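Local coordinates for protein DNA polymerase III, beta subunit (Eubacterium rectale, PDB 3T0P) that probably tethers DNA polymerases to DNA for processive replication, as a ring-shaped head-to-tail homodimer that encircles the duplex, at residues N10-P23 with L45-D59. Residues are numbered along the deposited sequence; the frame is centred on the assembly and turned at random.
With ACT (acetate ion), chain S; EDO (1,2-ethanediol), chain X.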
ATOM      1  N   ASN B  10      21.990  -5.861  12.052  1.00 42.11           N
ATOM      2  CA  ASN B  10      22.158  -4.791  13.023  1.00 42.11           C
ATOM      3  C   ASN B  10      22.252  -3.460  12.319  1.00 46.62           C
ATOM      4  O   ASN B  10      21.675  -2.484  12.769  1.00 45.39           O
ATOM      5  CB  ASN B  10      23.407  -5.062  13.872  1.00 42.45           C
ATOM      6  CG  ASN B  10      23.190  -6.127  14.910  1.00 54.36           C
ATOM      7  OD1 ASN B  10      22.067  -6.384  15.329  1.00 55.56           O
ATOM      8  ND2 ASN B  10      24.256  -6.693  15.429  1.00 55.69           N
ATOM      9  N   LEU B  11      22.945  -3.439  11.172  1.00 44.31           N
ATOM     10  CA  LEU B  11      23.132  -2.228  10.390  1.00 43.89           C
ATOM     11  C   LEU B  11      21.809  -1.829   9.774  1.00 46.58           C
ATOM     12  O   LEU B  11      21.485  -0.653   9.796  1.00 47.48           O
ATOM     13  CB  LEU B  11      24.223  -2.484   9.336  1.00 43.94           C
ATOM     14  CG  LEU B  11      24.847  -1.316   8.584  1.00 47.14           C
ATOM     15  CD1 LEU B  11      25.410  -0.237   9.542  1.00 46.00           C
ATOM     16  CD2 LEU B  11      25.960  -1.838   7.689  1.00 45.19           C
ATOM     17  N   LEU B  12      21.002  -2.818   9.321  1.00 41.65           N
ATOM     18  CA  LEU B  12      19.702  -2.560   8.724  1.00 40.20           C
ATOM     19  C   LEU B  12      18.728  -2.004   9.755  1.00 45.03           C
ATOM     20  O   LEU B  12      18.043  -1.021   9.473  1.00 44.90           O
ATOM     21  CB  LEU B  12      19.119  -3.812   8.030  1.00 38.67           C
ATOM     22  CG  LEU B  12      17.729  -3.649   7.419  1.00 41.18           C
ATOM     23  CD1 LEU B  12      17.704  -2.517   6.380  1.00 41.73           C
ATOM     24  CD2 LEU B  12      17.224  -4.968   6.811  1.00 38.94           C
ATOM     25  N   LYS B  13      18.644  -2.628  10.928  1.00 43.35           N
ATOM     26  CA  LYS B  13      17.758  -2.125  11.970  1.00 43.98           C
ATOM     27  C   LYS B  13      18.132  -0.661  12.292  1.00 47.43           C
ATOM     28  O   LYS B  13      17.251   0.172  12.370  1.00 45.97           O
ATOM     29  CB  LYS B  13      17.825  -3.014  13.237  1.00 46.26           C
ATOM     30  CG  LYS B  13      16.882  -2.574  14.342  1.00 56.87           C
ATOM     31  CD  LYS B  13      16.897  -3.526  15.518  1.00 74.72           C
ATOM     32  CE  LYS B  13      15.744  -3.248  16.458  1.00 88.13           C
ATOM     33  NZ  LYS B  13      15.744  -4.189  17.609  1.00101.03           N
ATOM     34  N   GLY B  14      19.424  -0.364  12.376  1.00 45.86           N
ATOM     35  CA  GLY B  14      19.902   0.979  12.682  1.00 46.40           C
ATOM     36  C   GLY B  14      19.576   2.033  11.645  1.00 51.23           C
ATOM     37  O   GLY B  14      19.128   3.129  12.012  1.00 50.16           O
ATOM     38  N   VAL B  15      19.825   1.729  10.340  1.00 47.21           N
ATOM     39  CA  VAL B  15      19.551   2.705   9.268  1.00 46.98           C
ATOM     40  C   VAL B  15      18.042   2.944   9.171  1.00 48.73           C
ATOM     41  O   VAL B  15      17.639   4.068   8.914  1.00 48.86           O
ATOM     42  CB  VAL B  15      20.179   2.382   7.875  1.00 51.47           C
ATOM     43  CG1 VAL B  15      21.660   2.037   7.992  1.00 50.91           C
ATOM     44  CG2 VAL B  15      19.415   1.287   7.131  1.00 51.08           C
ATOM     45  N   ASN B  16      17.225   1.908   9.417  1.00 43.92           N
ATOM     46  CA  ASN B  16      15.770   1.991   9.408  1.00 42.57           C
ATOM     47  C   ASN B  16      15.240   2.852  10.553  1.00 48.73           C
ATOM     48  O   ASN B  16      14.169   3.419  10.433  1.00 50.73           O
ATOM     49  CB  ASN B  16      15.158   0.605   9.482  1.00 38.64           C
ATOM     50  CG  ASN B  16      15.111  -0.128   8.167  1.00 54.28           C
ATOM     51  OD1 ASN B  16      15.359   0.429   7.090  1.00 52.03           O
ATOM     52  ND2 ASN B  16      14.769  -1.404   8.224  1.00 42.18           N
ATOM     53  N   ILE B  17      15.971   2.948  11.652  1.00 45.45           N
ATOM     54  CA  ILE B  17      15.563   3.777  12.778  1.00 44.27           C
ATOM     55  C   ILE B  17      15.938   5.249  12.513  1.00 47.19           C
ATOM     56  O   ILE B  17      15.067   6.105  12.564  1.00 47.46           O
ATOM     57  CB  ILE B  17      16.147   3.226  14.109  1.00 45.88           C
ATOM     58  CG1 ILE B  17      15.407   1.905  14.503  1.00 44.30           C
ATOM     59  CG2 ILE B  17      16.042   4.277  15.225  1.00 44.66           C
ATOM     60  CD1 ILE B  17      16.082   1.097  15.587  1.00 41.41           C
ATOM     61  N   VAL B  18      17.206   5.533  12.206  1.00 43.96           N
ATOM     62  CA  VAL B  18      17.703   6.908  12.052  1.00 44.75           C
ATOM     63  C   VAL B  18      17.125   7.611  10.824  1.00 51.85           C
ATOM     64  O   VAL B  18      17.018   8.836  10.847  1.00 53.38           O
ATOM     65  CB  VAL B  18      19.254   7.032  12.108  1.00 48.61           C
ATOM     66  CG1 VAL B  18      19.782   6.535  13.449  1.00 48.36           C
ATOM     67  CG2 VAL B  18      19.938   6.309  10.949  1.00 48.57           C
ATOM     68  N   SER B  19      16.713   6.856   9.797  1.00 49.65           N
ATOM     69  CA  SER B  19      16.088   7.377   8.573  1.00 50.39           C
ATOM     70  C   SER B  19      14.822   8.200   8.843  1.00 56.04           C
ATOM     71  O   SER B  19      14.457   9.031   8.011  1.00 56.58           O
ATOM     72  CB  SER B  19      15.736   6.235   7.626  1.00 52.50           C
ATOM     73  OG  SER B  19      16.941   5.765   7.041  1.00 63.37           O
ATOM     74  N   LYS B  20      14.149   7.979   9.986  1.00 52.65           N
ATOM     75  CA  LYS B  20      12.930   8.729  10.352  1.00 50.67           C
ATOM     76  C   LYS B  20      13.217  10.201  10.665  1.00 55.45           C
ATOM     77  O   LYS B  20      12.277  10.969  10.779  1.00 55.00           O
ATOM     78  CB  LYS B  20      12.213   8.065  11.531  1.00 50.85           C
ATOM     79  CG  LYS B  20      11.199   7.020  11.072  1.00 54.71           C
ATOM     80  CD  LYS B  20      11.863   5.822  10.398  1.00 50.65           C
ATOM     81  CE  LYS B  20      10.912   4.732  10.016  1.00 45.33           C
ATOM     82  NZ  LYS B  20      11.635   3.632   9.318  1.00 49.63           N
ATOM     83  N   ALA B  21      14.510  10.596  10.785  1.00 52.25           N
ATOM     84  CA  ALA B  21      14.922  11.977  11.055  1.00 51.90           C
ATOM     85  C   ALA B  21      15.554  12.599   9.821  1.00 56.68           C
ATOM     86  O   ALA B  21      16.016  13.742   9.874  1.00 57.13           O
ATOM     87  CB  ALA B  21      15.901  12.018  12.210  1.00 52.61           C
ATOM     88  N   VAL B  22      15.601  11.833   8.714  1.00 52.67           N
ATOM     89  CA  VAL B  22      16.168  12.310   7.450  1.00 52.95           C
ATOM     90  C   VAL B  22      15.050  13.068   6.702  1.00 54.72           C
ATOM     91  O   VAL B  22      14.001  12.478   6.462  1.00 51.32           O
ATOM     92  CB  VAL B  22      16.823  11.181   6.588  1.00 56.04           C
ATOM     93  CG1 VAL B  22      17.239  11.699   5.219  1.00 56.69           C
ATOM     94  CG2 VAL B  22      18.015  10.552   7.306  1.00 55.39           C
ATOM     95  N   PRO B  23      15.237  14.369   6.346  1.00 54.05           N
ATOM     96  CA  PRO B  23      14.150  15.098   5.658  1.00 55.33           C
ATOM     97  C   PRO B  23      13.736  14.459   4.331  1.00 62.23           C
ATOM     98  O   PRO B  23      14.560  14.015   3.523  1.00 61.54           O
ATOM     99  CB  PRO B  23      14.708  16.506   5.464  1.00 58.13           C
ATOM    100  CG  PRO B  23      15.847  16.612   6.428  1.00 62.66           C
ATOM    101  CD  PRO B  23      16.404  15.238   6.583  1.00 56.55           C
ATOM    102  N   LEU B  45      25.106   5.546  14.600  1.00 50.44           N
ATOM    103  CA  LEU B  45      24.442   6.070  13.413  1.00 49.07           C
ATOM    104  C   LEU B  45      23.676   7.272  13.844  1.00 53.32           C
ATOM    105  O   LEU B  45      23.086   7.243  14.916  1.00 52.89           O
ATOM    106  CB  LEU B  45      23.503   5.071  12.747  1.00 48.27           C
ATOM    107  CG  LEU B  45      24.112   3.865  12.075  1.00 53.64           C
ATOM    108  CD1 LEU B  45      23.045   3.089  11.345  1.00 52.36           C
ATOM    109  CD2 LEU B  45      25.248   4.242  11.131  1.00 55.67           C
HETATM  110  N   MSE B  46      23.635   8.315  13.024  1.00 51.36           N
HETATM  111  CA  MSE B  46      22.952   9.548  13.411  1.00 52.04           C
HETATM  112  C   MSE B  46      22.321  10.252  12.220  1.00 53.87           C
HETATM  113  O   MSE B  46      22.924  10.321  11.150  1.00 53.70           O
HETATM  114  CB  MSE B  46      23.976  10.477  14.079  1.00 55.60           C
HETATM  115  CG  MSE B  46      23.372  11.628  14.858  1.00 65.26           C
HETATM  116 SE   MSE B  46      24.770  12.767  15.745  0.75 77.03          SE
HETATM  117  CE  MSE B  46      25.975  11.362  16.425  1.00 73.06           C
ATOM    118  N   ALA B  47      21.108  10.769  12.417  1.00 47.98           N
ATOM    119  CA  ALA B  47      20.401  11.622  11.474  1.00 48.65           C
ATOM    120  C   ALA B  47      19.823  12.808  12.238  1.00 55.53           C
ATOM    121  O   ALA B  47      19.351  12.655  13.373  1.00 54.35           O
ATOM    122  CB  ALA B  47      19.330  10.871  10.728  1.00 48.85           C
ATOM    123  N   ASN B  48      19.993  14.010  11.684  1.00 54.77           N
ATOM    124  CA  ASN B  48      19.521  15.227  12.329  1.00 55.71           C
ATOM    125  C   ASN B  48      18.963  16.201  11.314  1.00 63.59           C
ATOM    126  O   ASN B  48      19.664  16.551  10.371  1.00 65.74           O
ATOM    127  CB  ASN B  48      20.658  15.877  13.127  1.00 53.30           C
ATOM    128  CG  ASN B  48      20.212  17.017  13.988  1.00 65.76           C
ATOM    129  OD1 ASN B  48      19.026  17.198  14.261  1.00 66.48           O
ATOM    130  ND2 ASN B  48      21.159  17.815  14.441  1.00 57.93           N
ATOM    131  N   ASP B  49      17.719  16.670  11.521  1.00 60.20           N
ATOM    132  CA  ASP B  49      17.097  17.661  10.643  1.00 59.95           C
ATOM    133  C   ASP B  49      17.057  19.050  11.311  1.00 65.10           C
ATOM    134  O   ASP B  49      16.421  19.961  10.779  1.00 65.59           O
ATOM    135  CB  ASP B  49      15.693  17.217  10.212  1.00 61.00           C
ATOM    136  CG  ASP B  49      14.655  17.153  11.315  1.00 75.88           C
ATOM    137  OD1 ASP B  49      14.523  18.132  12.059  1.00 74.51           O
ATOM    138  OD2 ASP B  49      13.943  16.134  11.402  1.00 90.03           O
HETATM  139  N   MSE B  50      17.750  19.206  12.471  1.00 61.41           N
HETATM  140  CA  MSE B  50      17.889  20.418  13.308  1.00 61.62           C
HETATM  141  C   MSE B  50      16.732  20.574  14.302  1.00 60.69           C
HETATM  142  O   MSE B  50      16.886  21.279  15.299  1.00 62.15           O
HETATM  143  CB  MSE B  50      18.080  21.711  12.500  1.00 66.25           C
HETATM  144  CG  MSE B  50      19.276  21.662  11.555  1.00 75.97           C
HETATM  145 SE   MSE B  50      20.973  21.124  12.385  0.75 87.39          SE
HETATM  146  CE  MSE B  50      21.357  22.838  13.346  1.00 85.53           C
ATOM    147  N   GLU B  51      15.591  19.932  14.042  1.00 52.05           N
ATOM    148  CA  GLU B  51      14.455  19.902  14.952  1.00 50.53           C
ATOM    149  C   GLU B  51      14.460  18.539  15.675  1.00 54.05           C
ATOM    150  O   GLU B  51      14.345  18.475  16.895  1.00 53.31           O
ATOM    151  CB  GLU B  51      13.130  20.132  14.205  1.00 50.84           C
ATOM    152  CG  GLU B  51      11.905  20.009  15.094  1.00 59.78           C
ATOM    153  CD  GLU B  51      10.608  20.491  14.482  1.00 85.07           C
ATOM    154  OE1 GLU B  51      10.361  21.719  14.523  1.00 84.78           O
ATOM    155  OE2 GLU B  51       9.830  19.642  13.987  1.00 81.41           O
ATOM    156  N   LEU B  52      14.581  17.463  14.901  1.00 50.85           N
ATOM    157  CA  LEU B  52      14.572  16.093  15.393  1.00 49.25           C
ATOM    158  C   LEU B  52      15.881  15.398  15.062  1.00 54.62           C
ATOM    159  O   LEU B  52      16.303  15.383  13.911  1.00 55.53           O
ATOM    160  CB  LEU B  52      13.389  15.357  14.760  1.00 47.22           C
ATOM    161  CG  LEU B  52      13.172  13.911  15.121  1.00 50.68           C
ATOM    162  CD1 LEU B  52      12.578  13.795  16.507  1.00 50.57           C
ATOM    163  CD2 LEU B  52      12.224  13.250  14.110  1.00 51.63           C
ATOM    164  N   GLY B  53      16.498  14.833  16.093  1.00 51.49           N
ATOM    165  CA  GLY B  53      17.725  14.056  16.026  1.00 50.92           C
ATOM    166  C   GLY B  53      17.484  12.629  16.477  1.00 54.80           C
ATOM    167  O   GLY B  53      16.783  12.394  17.463  1.00 54.32           O
ATOM    168  N   ILE B  54      18.000  11.656  15.724  1.00 51.02           N
ATOM    169  CA  ILE B  54      17.896  10.251  16.098  1.00 49.64           C
ATOM    170  C   ILE B  54      19.307   9.686  16.029  1.00 57.06           C
ATOM    171  O   ILE B  54      20.036   9.884  15.054  1.00 58.02           O
ATOM    172  CB  ILE B  54      16.851   9.386  15.328  1.00 50.38           C
ATOM    173  CG1 ILE B  54      15.456  10.037  15.320  1.00 49.02           C
ATOM    174  CG2 ILE B  54      16.764   7.973  15.945  1.00 50.01           C
ATOM    175  CD1 ILE B  54      14.447   9.356  14.416  1.00 43.92           C
ATOM    176  N   GLU B  55      19.649   8.937  17.064  1.00 52.91           N
ATOM    177  CA  GLU B  55      20.932   8.303  17.312  1.00 52.07           C
ATOM    178  C   GLU B  55      20.706   6.865  17.696  1.00 52.44           C
ATOM    179  O   GLU B  55      19.808   6.568  18.483  1.00 50.52           O
ATOM    180  CB  GLU B  55      21.553   9.046  18.486  1.00 54.96           C
ATOM    181  CG  GLU B  55      23.055   9.072  18.581  1.00 68.45           C
ATOM    182  CD  GLU B  55      23.407   9.927  19.779  1.00 88.78           C
ATOM    183  OE1 GLU B  55      23.205   9.454  20.922  1.00 75.48           O
ATOM    184  OE2 GLU B  55      23.754  11.112  19.576  1.00 91.63           O
ATOM    185  N   THR B  56      21.525   5.968  17.176  1.00 48.94           N
ATOM    186  CA  THR B  56      21.388   4.555  17.493  1.00 48.89           C
ATOM    187  C   THR B  56      22.786   3.924  17.495  1.00 54.12           C
ATOM    188  O   THR B  56      23.693   4.388  16.783  1.00 53.09           O
ATOM    189  CB  THR B  56      20.349   3.886  16.552  1.00 58.93           C
ATOM    190  OG1 THR B  56      19.811   2.720  17.168  1.00 61.43           O
ATOM    191  CG2 THR B  56      20.896   3.567  15.178  1.00 55.35           C
ATOM    192  N   ILE B  57      22.981   2.931  18.379  1.00 52.06           N
ATOM    193  CA  ILE B  57      24.257   2.236  18.521  1.00 53.10           C
ATOM    194  C   ILE B  57      24.163   0.920  17.772  1.00 55.33           C
ATOM    195  O   ILE B  57      23.194   0.170  17.954  1.00 56.67           O
ATOM    196  CB  ILE B  57      24.687   2.046  20.000  1.00 57.86           C
ATOM    197  CG1 ILE B  57      24.875   3.407  20.739  1.00 60.26           C
ATOM    198  CG2 ILE B  57      25.946   1.164  20.137  1.00 59.06           C
ATOM    199  CD1 ILE B  57      26.090   4.290  20.298  1.00 71.61           C
ATOM    200  N   ILE B  58      25.140   0.676  16.896  1.00 49.30           N
ATOM    201  CA  ILE B  58      25.237  -0.549  16.088  1.00 48.83           C
ATOM    202  C   ILE B  58      26.310  -1.431  16.681  1.00 55.32           C
ATOM    203  O   ILE B  58      27.414  -0.953  16.957  1.00 53.56           O
ATOM    204  CB  ILE B  58      25.524  -0.245  14.587  1.00 51.07           C
ATOM    205  CG1 ILE B  58      24.526   0.766  13.992  1.00 50.89           C
ATOM    206  CG2 ILE B  58      25.606  -1.505  13.737  1.00 53.31           C
ATOM    207  CD1 ILE B  58      23.024   0.451  14.186  1.00 56.37           C
ATOM    208  N   ASP B  59      25.979  -2.716  16.911  1.00 55.69           N
ATOM    209  CA  ASP B  59      26.980  -3.681  17.378  1.00 57.33           C
ATOM    210  C   ASP B  59      27.885  -3.978  16.200  1.00 58.01           C
ATOM    211  O   ASP B  59      27.410  -4.116  15.074  1.00 59.08           O
ATOM    212  CB  ASP B  59      26.334  -4.965  17.938  1.00 60.37           C
ATOM    213  CG  ASP B  59      25.626  -4.783  19.277  1.00 80.80           C
ATOM    214  OD1 ASP B  59      26.294  -4.354  20.254  1.00 84.23           O
ATOM    215  OD2 ASP B  59      24.411  -5.090  19.356  1.00 90.13           O
TER
HETATM  216  C   ACT S 375      18.218  18.310  17.540  1.00 77.64           C
HETATM  217  O   ACT S 375      19.103  18.786  16.819  1.00 78.08           O
HETATM  218  OXT ACT S 375      17.919  17.169  17.362  1.00 77.46           O
HETATM  219  CH3 ACT S 375      17.540  19.075  18.645  1.00 75.11           C
HETATM  220  C1  EDO X 387      22.520   5.141  23.311  1.00 76.10           C
HETATM  221  O1  EDO X 387      21.143   4.842  23.020  1.00 76.97           O
HETATM  222  C2  EDO X 387      22.993   6.362  22.525  1.00 75.30           C
HETATM  223  O2  EDO X 387      22.474   6.323  21.189  1.00 79.85           O
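The carboxylate of Asp49 sits beside the Ala21 carbonyl, and the Pro23 ring meets the same residue, its CG 3.8 Å from Asp49 CB. Asp49 OD1 takes the backbone N-H of Glu51 nearly along its C-O axis and that of Leu52 from above the carboxylate plane. Both come from the same face. Asp49 CG lies between the backbone N and the carbonyl carbon (chi1 67°), which turns OD1 back over the 49-52 turn; OD2 makes a salt bridge with Lys198. With an alanine here, Lys198 would probably lose the carboxylate it pairs with, and the Glu51 and Leu52 N-H groups the acceptor that holds the turn. At the other end, the planes of the Asn10 amide and the Asp59 carboxylate are 62° apart, and Asn10 ND2 touches Asp59 CB at 3.7 Å. Between these ends, helix 8-18 covers a beta hairpin of the N-terminal DNA-clamp domain. The axis of residues 10-18 runs nearly antiparallel to that of strand 52-58, at 171°. No hydrogen bond joins the two segments. Val18 sits over both strands: CG1 is 3.6 Å from Thr56 CG2 and 3.7 Å from Leu45 O. Ala21 CB rests on Ile54 CG1 at 3.7 Å. Gly14 has no side chain, so its CA comes within 3.5 Å of Ile58 CD1. Leu45 CD1 reaches Val15 CG1 at 3.8 Å. Thr56 OG1 is hydrogen-bonded to Thr231 OG1 on the neighbouring strand 231-236.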